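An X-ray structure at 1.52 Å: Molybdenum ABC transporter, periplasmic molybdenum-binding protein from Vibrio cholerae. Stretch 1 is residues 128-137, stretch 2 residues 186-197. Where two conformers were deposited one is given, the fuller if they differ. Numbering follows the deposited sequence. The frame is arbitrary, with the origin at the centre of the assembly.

Stretch 1 (128-137) MYAKQALQHA
Stretch 2 186-197: AFSAQSHQPIRY

Residues 128-136 are helical (phi/psi near -60/-45) and pack against a loop that includes residues 188-194 and leads into a strand that includes Arg196 and Tyr197. In the loop, 189-191 have helical phi/psi without the regular bonds, apart from a turn bond from Ser191 N to Ser188 O (3.0 Å); His192 is extended (-156/168). Ala133 CA lies 4.6 Å from Ser191 CA, and Gln132 CA 5.1 Å from His192 CA; 552 Å² is buried. Tyr129, Gln132 and His136, on successive helical turns, point CA-to-CB toward the other stretch.

One direct hydrogen bond crosses, Gln193 N to Gln132 OE1 (2.8 Å, 168°), made by an extended Gln132 side chain (m, t, chi3 -1°). The oxygen of a water lies 2.8 Å from Tyr129 OH and 3.3 Å from Pro194 O and donates to both. Within the loop, Ser191 OG (p) donates to Ser188 O (2.8 Å), and His192 ND1 (chi1 p, chi2 80°) to Gln193 O (2.8 Å).

The backbones approach closely: Ala133 CA lies 3.2 Å from Ser191 O in a CA-H...O contact, whereas Gln132 O and Ser191 O, both acceptors, sit 3.1 Å apart unbonded.

Aromatic and apolar groups complete the packing. Ile195 CG1 (side chain m, t) lies over one face of the Tyr129 ring (m, chi2 -60°), 3.5 Å from its centroid and 8° off the normal. Ser191 CA similarly covers the His136 ring (t, chi2 -100°), 3.8 Å from the centroid. Ala133 CB meets Phe187 CD1 (m, chi2 -83°) at 3.6 Å. The Tyr129 and His192 rings are oblique, planes at 64°.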

# COMPACT_ATOMS: atom_id res chain seq x y z
N MET A 128 7.31 -2.75 -5.81
CA MET A 128 8.67 -2.24 -5.67
C MET A 128 9.31 -2.71 -4.36
O MET A 128 10.47 -3.18 -4.35
CB MET A 128 8.72 -0.72 -5.74
CG MET A 128 8.27 -0.11 -7.07
SD MET A 128 8.00 1.71 -7.10
CE MET A 128 9.62 2.31 -6.65
N TYR A 129 8.54 -2.63 -3.26
CA TYR A 129 9.06 -3.11 -1.97
C TYR A 129 9.26 -4.63 -2.00
O TYR A 129 10.24 -5.11 -1.48
CB TYR A 129 8.10 -2.78 -0.83
CG TYR A 129 7.83 -1.32 -0.55
CD1 TYR A 129 8.84 -0.42 -0.20
CD2 TYR A 129 6.52 -0.85 -0.53
CE1 TYR A 129 8.56 0.91 0.12
CE2 TYR A 129 6.23 0.48 -0.23
CZ TYR A 129 7.25 1.36 0.07
OH TYR A 129 6.91 2.67 0.38
N ALA A 130 8.34 -5.36 -2.61
CA ALA A 130 8.52 -6.81 -2.81
C ALA A 130 9.79 -7.16 -3.56
O ALA A 130 10.57 -8.05 -3.14
CB ALA A 130 7.31 -7.40 -3.51
N LYS A 131 10.03 -6.47 -4.66
CA LYS A 131 11.22 -6.74 -5.45
C LYS A 131 12.48 -6.47 -4.64
O LYS A 131 13.40 -7.29 -4.67
CB LYS A 131 11.21 -5.89 -6.71
CG LYS A 131 12.38 -6.21 -7.62
CD LYS A 131 12.33 -5.42 -8.91
CE LYS A 131 13.64 -5.54 -9.63
NZ LYS A 131 13.58 -4.88 -10.96
N GLN A 132 12.50 -5.35 -3.93
CA GLN A 132 13.63 -5.03 -3.01
C GLN A 132 13.89 -6.17 -2.03
O GLN A 132 15.03 -6.61 -1.86
CB GLN A 132 13.38 -3.73 -2.26
CG GLN A 132 13.44 -2.46 -3.09
CD GLN A 132 12.95 -1.19 -2.37
OE1 GLN A 132 12.53 -1.21 -1.22
NE2 GLN A 132 12.98 -0.08 -3.07
N ALA A 133 12.83 -6.63 -1.37
CA ALA A 133 12.96 -7.69 -0.37
C ALA A 133 13.45 -9.02 -0.97
O ALA A 133 14.25 -9.70 -0.35
CB ALA A 133 11.64 -7.90 0.36
N LEU A 134 12.98 -9.37 -2.16
CA LEU A 134 13.43 -10.58 -2.81
C LEU A 134 14.87 -10.47 -3.31
O LEU A 134 15.62 -11.44 -3.23
CB LEU A 134 12.50 -10.94 -3.97
CG LEU A 134 11.09 -11.32 -3.53
CD1 LEU A 134 10.19 -11.45 -4.74
CD2 LEU A 134 11.08 -12.58 -2.69
N GLN A 135 15.24 -9.29 -3.82
CA GLN A 135 16.64 -9.00 -4.13
C GLN A 135 17.53 -9.15 -2.88
O GLN A 135 18.57 -9.81 -2.92
CB GLN A 135 16.79 -7.59 -4.72
CG GLN A 135 16.35 -7.47 -6.17
CD GLN A 135 16.35 -6.04 -6.67
OE1 GLN A 135 16.09 -5.10 -5.92
NE2 GLN A 135 16.64 -5.87 -7.96
N HIS A 136 17.09 -8.56 -1.77
CA HIS A 136 17.83 -8.66 -0.52
C HIS A 136 17.99 -10.09 -0.05
O HIS A 136 19.05 -10.43 0.48
CB HIS A 136 17.14 -7.83 0.56
CG HIS A 136 17.83 -7.88 1.89
ND1 HIS A 136 17.40 -8.69 2.92
CD2 HIS A 136 18.88 -7.18 2.37
CE1 HIS A 136 18.20 -8.53 3.96
NE2 HIS A 136 19.08 -7.60 3.67
N ALA A 137 16.94 -10.91 -0.20
CA ALA A 137 17.01 -12.37 0.11
C ALA A 137 17.93 -13.18 -0.83
O ALA A 137 18.28 -14.33 -0.54
CB ALA A 137 15.62 -12.98 0.06
N ALA A 186 7.18 -11.92 8.22
CA ALA A 186 7.33 -10.54 7.86
C ALA A 186 8.75 -10.33 7.36
O ALA A 186 9.69 -10.90 7.90
CB ALA A 186 7.07 -9.66 9.07
N PHE A 187 8.89 -9.48 6.34
CA PHE A 187 10.22 -9.13 5.83
C PHE A 187 10.95 -8.20 6.79
O PHE A 187 10.32 -7.35 7.44
CB PHE A 187 10.09 -8.49 4.44
CG PHE A 187 9.64 -9.46 3.41
CD1 PHE A 187 10.56 -10.29 2.80
CD2 PHE A 187 8.30 -9.57 3.10
CE1 PHE A 187 10.14 -11.19 1.86
CE2 PHE A 187 7.88 -10.49 2.16
CZ PHE A 187 8.80 -11.30 1.55
N SER A 188 12.27 -8.32 6.85
CA SER A 188 13.07 -7.49 7.77
C SER A 188 13.11 -6.02 7.33
O SER A 188 12.97 -5.69 6.16
CB SER A 188 14.49 -8.05 7.88
OG SER A 188 15.17 -7.76 6.70
N ALA A 189 13.36 -5.12 8.29
CA ALA A 189 13.51 -3.70 8.00
C ALA A 189 14.67 -3.41 7.02
O ALA A 189 14.63 -2.45 6.27
CB ALA A 189 13.74 -2.94 9.30
N GLN A 190 15.67 -4.27 7.03
CA GLN A 190 16.84 -4.14 6.16
C GLN A 190 16.54 -4.51 4.72
O GLN A 190 17.31 -4.17 3.81
CB GLN A 190 17.96 -5.03 6.69
CG GLN A 190 18.61 -4.50 7.96
CD GLN A 190 17.73 -4.65 9.18
OE1 GLN A 190 17.01 -5.64 9.31
NE2 GLN A 190 17.77 -3.68 10.07
N SER A 191 15.44 -5.22 4.50
CA SER A 191 15.17 -5.83 3.18
C SER A 191 14.55 -4.93 2.13
O SER A 191 14.54 -5.27 0.94
CB SER A 191 14.33 -7.08 3.36
OG SER A 191 13.00 -6.74 3.60
N HIS A 192 14.03 -3.78 2.53
CA HIS A 192 13.40 -2.84 1.59
C HIS A 192 13.44 -1.43 2.19
O HIS A 192 13.72 -1.27 3.38
CB HIS A 192 11.95 -3.25 1.26
CG HIS A 192 11.07 -3.41 2.47
ND1 HIS A 192 10.49 -2.33 3.10
CD2 HIS A 192 10.75 -4.50 3.21
CE1 HIS A 192 9.81 -2.75 4.15
NE2 HIS A 192 9.93 -4.06 4.23
N GLN A 193 13.14 -0.43 1.38
CA GLN A 193 13.03 0.91 1.87
C GLN A 193 11.87 1.00 2.86
O GLN A 193 10.85 0.39 2.69
CB GLN A 193 12.80 1.87 0.72
CG GLN A 193 14.06 2.24 -0.05
CD GLN A 193 15.03 3.08 0.77
OE1 GLN A 193 16.10 2.62 1.17
NE2 GLN A 193 14.63 4.29 1.07
N PRO A 194 12.05 1.79 3.90
CA PRO A 194 10.96 1.99 4.85
C PRO A 194 9.67 2.42 4.16
O PRO A 194 9.67 3.34 3.34
CB PRO A 194 11.49 3.08 5.78
CG PRO A 194 12.98 3.00 5.67
CD PRO A 194 13.27 2.52 4.28
N ILE A 195 8.57 1.74 4.47
CA ILE A 195 7.27 2.03 3.86
C ILE A 195 6.61 3.20 4.56
O ILE A 195 6.38 3.16 5.76
CB ILE A 195 6.36 0.82 3.95
CG1 ILE A 195 7.04 -0.36 3.25
CG2 ILE A 195 5.00 1.13 3.35
CD1 ILE A 195 6.50 -1.71 3.69
N ARG A 196 6.38 4.27 3.80
CA ARG A 196 5.88 5.52 4.32
C ARG A 196 4.84 6.04 3.35
O ARG A 196 5.01 5.92 2.13
CB ARG A 196 6.99 6.54 4.46
CG ARG A 196 8.13 6.12 5.37
CD ARG A 196 7.75 6.18 6.84
NE ARG A 196 8.87 5.80 7.70
CZ ARG A 196 9.19 4.55 8.06
NH1 ARG A 196 10.24 4.36 8.85
NH2 ARG A 196 8.47 3.47 7.66
N TYR A 197 3.75 6.58 3.89
CA TYR A 197 2.63 7.12 3.14
C TYR A 197 2.55 8.63 3.21
O TYR A 197 2.10 9.17 4.20
CB TYR A 197 1.30 6.60 3.72
CG TYR A 197 1.06 5.14 3.51
CD1 TYR A 197 1.69 4.22 4.29
CD2 TYR A 197 0.14 4.66 2.53
CE1 TYR A 197 1.49 2.85 4.09
CE2 TYR A 197 -0.08 3.31 2.37
CZ TYR A 197 0.58 2.40 3.16
OH TYR A 197 0.39 1.04 3.00
O HOH W 1 8.49 4.95 0.72